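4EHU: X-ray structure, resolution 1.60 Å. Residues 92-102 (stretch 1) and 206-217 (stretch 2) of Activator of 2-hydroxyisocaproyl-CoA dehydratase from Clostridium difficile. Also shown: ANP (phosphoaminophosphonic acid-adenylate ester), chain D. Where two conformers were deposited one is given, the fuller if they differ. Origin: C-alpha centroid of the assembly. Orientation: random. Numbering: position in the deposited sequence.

Stretch 1 (92-102) PETRTIIDIGG
Stretch 2 (206-217) VQRNVVMVGGVA

Strands 96-100 and 210-213 run parallel, with axes 4.7 Å apart at closest and crossing at -19°. Thr96 pairs with Val210, Ile97 with Val211, Ile98 with Met212 and Asp99 with Val213, at CA-CA distances of 4.7 to 4.9 Å.

Gln207 O accepts from Thr96 OG1 (2.7 Å; Thr96 chi1 m). A cis peptide precedes Asn209 (phi/psi -82/144, chi1 m). Asn209 N donates to Glu93 O (2.9 Å) and Asn209 ND2 to Pro92 O (3.0 Å). Asn209 O accepts from both Arg95 N (3.0 Å) and Thr96 N (3.2 Å).

Val210 (t) meets Ile98 (m, t) in a buried apolar layer, CG1 to CD1 3.7 Å. Val211 (-123/133, t) bonds to both neighbours of its partner Ile97, as parallel strands do: its N donates to Thr96 O (2.9 Å), and its O accepts from Ile98 N (2.9 Å). Met212 (t, t, m) joins the Ile98 face; its SD lies 4.0 Å from Ile100 CD1. Val213 (m) repeats the ladder around Asp99: N to Ile98 O 2.9 Å, O from Ile100 N 3.1 Å. Its CG2 packs 3.9 Å from Ile97 CG2 on the other face.

Gly214 (95/166) has no room for a CB, which would strike Ile100 O. Gly215 N donates to ANP O2A (2.8 Å), while Gly102 N donates to ANP O3A (3.1 Å). Val216 (t) lies in a 3-10 segment. Its N bonds weakly to Ile100 O (3.4 Å), and its CB packs 3.6 Å from Ile100 CG2.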

# COMPACT_ATOMS: atom_id res chain seq x y z
N PRO A 92 -17.61 -29.87 -4.94
CA PRO A 92 -16.99 -30.78 -5.91
C PRO A 92 -16.48 -30.07 -7.16
O PRO A 92 -16.98 -29.00 -7.53
CB PRO A 92 -18.15 -31.72 -6.29
CG PRO A 92 -19.09 -31.66 -5.13
CD PRO A 92 -19.01 -30.21 -4.68
N GLU A 93 -15.46 -30.66 -7.78
CA GLU A 93 -14.99 -30.22 -9.09
C GLU A 93 -14.35 -28.83 -8.99
O GLU A 93 -14.40 -28.08 -9.95
CB GLU A 93 -16.15 -30.16 -10.08
CG GLU A 93 -16.98 -31.44 -10.10
CD GLU A 93 -16.14 -32.66 -10.37
OE1 GLU A 93 -15.15 -32.55 -11.12
OE2 GLU A 93 -16.46 -33.73 -9.81
N THR A 94 -13.76 -28.52 -7.85
CA THR A 94 -13.09 -27.21 -7.70
C THR A 94 -11.69 -27.21 -8.35
O THR A 94 -10.88 -28.11 -8.09
CB THR A 94 -12.94 -26.81 -6.23
OG1 THR A 94 -14.22 -26.60 -5.64
CG2 THR A 94 -12.15 -25.49 -6.13
N ARG A 95 -11.41 -26.19 -9.16
CA ARG A 95 -10.11 -26.08 -9.83
C ARG A 95 -9.41 -24.74 -9.60
O ARG A 95 -8.19 -24.64 -9.77
CB ARG A 95 -10.24 -26.32 -11.33
CG ARG A 95 -10.83 -27.70 -11.70
CD ARG A 95 -9.87 -28.84 -11.42
NE ARG A 95 -10.42 -30.13 -11.84
CZ ARG A 95 -11.11 -30.95 -11.05
NH1 ARG A 95 -11.36 -30.63 -9.79
NH2 ARG A 95 -11.56 -32.10 -11.53
N THR A 96 -10.16 -23.71 -9.19
CA THR A 96 -9.54 -22.44 -8.83
C THR A 96 -10.07 -22.00 -7.47
O THR A 96 -11.29 -21.97 -7.27
CB THR A 96 -9.87 -21.36 -9.89
OG1 THR A 96 -9.53 -21.87 -11.19
CG2 THR A 96 -9.09 -20.09 -9.61
N ILE A 97 -9.18 -21.71 -6.53
CA ILE A 97 -9.59 -21.17 -5.23
C ILE A 97 -8.99 -19.78 -5.05
O ILE A 97 -7.80 -19.59 -5.22
CB ILE A 97 -9.14 -22.07 -4.05
CG1 ILE A 97 -9.84 -23.43 -4.16
CG2 ILE A 97 -9.48 -21.42 -2.70
CD1 ILE A 97 -9.32 -24.45 -3.09
N ILE A 98 -9.85 -18.83 -4.72
CA ILE A 98 -9.42 -17.47 -4.46
C ILE A 98 -9.65 -17.20 -3.00
O ILE A 98 -10.79 -17.12 -2.56
CB ILE A 98 -10.26 -16.47 -5.29
CG1 ILE A 98 -10.15 -16.82 -6.77
CG2 ILE A 98 -9.78 -15.02 -5.02
CD1 ILE A 98 -11.27 -16.12 -7.66
N ASP A 99 -8.56 -17.06 -2.24
CA ASP A 99 -8.65 -16.81 -0.82
C ASP A 99 -8.28 -15.36 -0.56
O ASP A 99 -7.12 -14.99 -0.60
CB ASP A 99 -7.67 -17.74 -0.07
CG ASP A 99 -7.36 -17.28 1.35
OD1 ASP A 99 -8.25 -16.71 2.00
OD2 ASP A 99 -6.19 -17.50 1.81
N ILE A 100 -9.28 -14.52 -0.29
CA ILE A 100 -8.96 -13.14 0.04
C ILE A 100 -9.06 -12.96 1.55
O ILE A 100 -10.15 -13.03 2.10
CB ILE A 100 -9.89 -12.14 -0.67
CG1 ILE A 100 -9.87 -12.41 -2.18
CG2 ILE A 100 -9.39 -10.73 -0.36
CD1 ILE A 100 -10.90 -11.49 -3.02
N GLY A 101 -7.90 -12.75 2.19
CA GLY A 101 -7.86 -12.58 3.63
C GLY A 101 -7.58 -11.14 4.01
O GLY A 101 -7.72 -10.23 3.19
N GLY A 102 -7.17 -10.94 5.26
CA GLY A 102 -6.91 -9.62 5.80
C GLY A 102 -5.57 -9.03 5.43
O GLY A 102 -5.41 -7.81 5.47
N VAL A 206 -8.20 -18.91 -15.43
CA VAL A 206 -9.38 -19.33 -14.68
C VAL A 206 -9.81 -20.74 -15.10
O VAL A 206 -9.81 -21.08 -16.28
CB VAL A 206 -10.54 -18.33 -14.82
CG1 VAL A 206 -11.10 -18.36 -16.22
CG2 VAL A 206 -11.63 -18.62 -13.79
N GLN A 207 -10.14 -21.58 -14.12
CA GLN A 207 -10.70 -22.89 -14.44
C GLN A 207 -11.82 -23.20 -13.47
O GLN A 207 -11.64 -23.12 -12.26
CB GLN A 207 -9.63 -23.98 -14.38
CG GLN A 207 -10.05 -25.26 -15.07
CD GLN A 207 -8.93 -26.25 -15.19
OE1 GLN A 207 -7.83 -26.03 -14.68
NE2 GLN A 207 -9.19 -27.37 -15.86
N ARG A 208 -12.99 -23.55 -13.99
CA ARG A 208 -14.13 -23.90 -13.14
C ARG A 208 -13.92 -25.27 -12.48
O ARG A 208 -13.27 -26.14 -13.05
CB ARG A 208 -15.41 -23.92 -13.96
CG ARG A 208 -15.66 -22.63 -14.69
CD ARG A 208 -16.98 -22.66 -15.44
NE ARG A 208 -18.12 -22.54 -14.53
CZ ARG A 208 -19.39 -22.54 -14.93
NH1 ARG A 208 -19.68 -22.65 -16.21
NH2 ARG A 208 -20.37 -22.42 -14.04
N ASN A 209 -14.48 -25.47 -11.29
CA ASN A 209 -15.27 -24.47 -10.60
C ASN A 209 -14.36 -23.50 -9.88
O ASN A 209 -13.31 -23.89 -9.37
CB ASN A 209 -16.18 -25.12 -9.56
CG ASN A 209 -17.35 -25.86 -10.19
OD1 ASN A 209 -17.93 -25.40 -11.17
ND2 ASN A 209 -17.70 -27.01 -9.62
N VAL A 210 -14.77 -22.23 -9.85
CA VAL A 210 -14.03 -21.18 -9.17
C VAL A 210 -14.71 -20.95 -7.84
O VAL A 210 -15.93 -20.70 -7.80
CB VAL A 210 -14.03 -19.87 -9.99
CG1 VAL A 210 -13.26 -18.78 -9.26
CG2 VAL A 210 -13.45 -20.13 -11.37
N VAL A 211 -13.95 -21.04 -6.76
CA VAL A 211 -14.51 -20.87 -5.44
C VAL A 211 -13.80 -19.75 -4.71
O VAL A 211 -12.58 -19.69 -4.72
CB VAL A 211 -14.35 -22.17 -4.61
CG1 VAL A 211 -14.82 -21.95 -3.16
CG2 VAL A 211 -15.13 -23.33 -5.29
N MET A 212 -14.56 -18.86 -4.08
CA MET A 212 -13.95 -17.84 -3.23
C MET A 212 -14.13 -18.17 -1.75
O MET A 212 -15.21 -18.58 -1.31
CB MET A 212 -14.51 -16.44 -3.50
CG MET A 212 -13.71 -15.35 -2.78
SD MET A 212 -14.30 -13.67 -3.05
CE MET A 212 -14.28 -13.70 -4.84
N VAL A 213 -13.05 -17.99 -1.00
CA VAL A 213 -13.03 -18.21 0.43
C VAL A 213 -12.29 -17.05 1.11
O VAL A 213 -11.83 -16.10 0.45
CB VAL A 213 -12.30 -19.54 0.76
CG1 VAL A 213 -13.00 -20.68 0.04
CG2 VAL A 213 -10.81 -19.45 0.37
N GLY A 214 -12.21 -17.12 2.44
CA GLY A 214 -11.67 -16.01 3.21
C GLY A 214 -12.79 -15.12 3.71
O GLY A 214 -13.94 -15.20 3.22
N GLY A 215 -12.44 -14.26 4.66
CA GLY A 215 -13.44 -13.39 5.28
C GLY A 215 -14.01 -12.40 4.27
O GLY A 215 -15.18 -12.03 4.37
N VAL A 216 -13.20 -11.99 3.29
CA VAL A 216 -13.65 -11.02 2.30
C VAL A 216 -14.71 -11.64 1.39
O VAL A 216 -15.54 -10.92 0.82
CB VAL A 216 -12.47 -10.47 1.48
CG1 VAL A 216 -12.95 -9.55 0.34
CG2 VAL A 216 -11.54 -9.71 2.41
N ALA A 217 -14.73 -12.96 1.28
CA ALA A 217 -15.79 -13.62 0.49
C ALA A 217 -17.17 -13.52 1.14
O ALA A 217 -18.19 -13.83 0.51
CB ALA A 217 -15.44 -15.08 0.23
PG ANP D . -4.60 -13.79 5.98
O1G ANP D . -3.39 -14.07 6.86
O2G ANP D . -5.13 -15.08 5.40
O3G ANP D . -4.35 -12.76 4.96
PB ANP D . -7.04 -13.89 7.78
O1B ANP D . -7.09 -13.57 9.25
O2B ANP D . -7.13 -15.36 7.40
N3B ANP D . -5.67 -13.06 7.11
PA ANP D . -9.82 -13.71 6.97
O1A ANP D . -10.25 -14.15 8.32
O2A ANP D . -9.86 -14.64 5.78
O3A ANP D . -8.30 -13.15 7.06
O5' ANP D . -10.56 -12.36 6.52
C5' ANP D . -10.42 -11.16 7.29
C4' ANP D . -11.36 -10.10 6.71
O4' ANP D . -12.60 -10.50 6.15
C3' ANP D . -11.35 -8.63 7.10
O3' ANP D . -10.14 -7.99 6.66
C2' ANP D . -12.63 -8.11 6.44
O2' ANP D . -12.36 -7.27 5.30
C1' ANP D . -13.41 -9.34 5.98
N9 ANP D . -14.63 -9.59 6.77
C8 ANP D . -14.70 -10.09 8.02
N7 ANP D . -15.99 -10.24 8.40
C5 ANP D . -16.76 -9.84 7.36
C6 ANP D . -18.19 -9.74 7.08
N6 ANP D . -19.08 -10.10 8.04
N1 ANP D . -18.57 -9.28 5.86
C2 ANP D . -17.70 -8.92 4.91
N3 ANP D . -16.37 -8.97 5.11
C4 ANP D . -15.86 -9.42 6.28
O HOH W 1 -14.03 -28.89 -13.11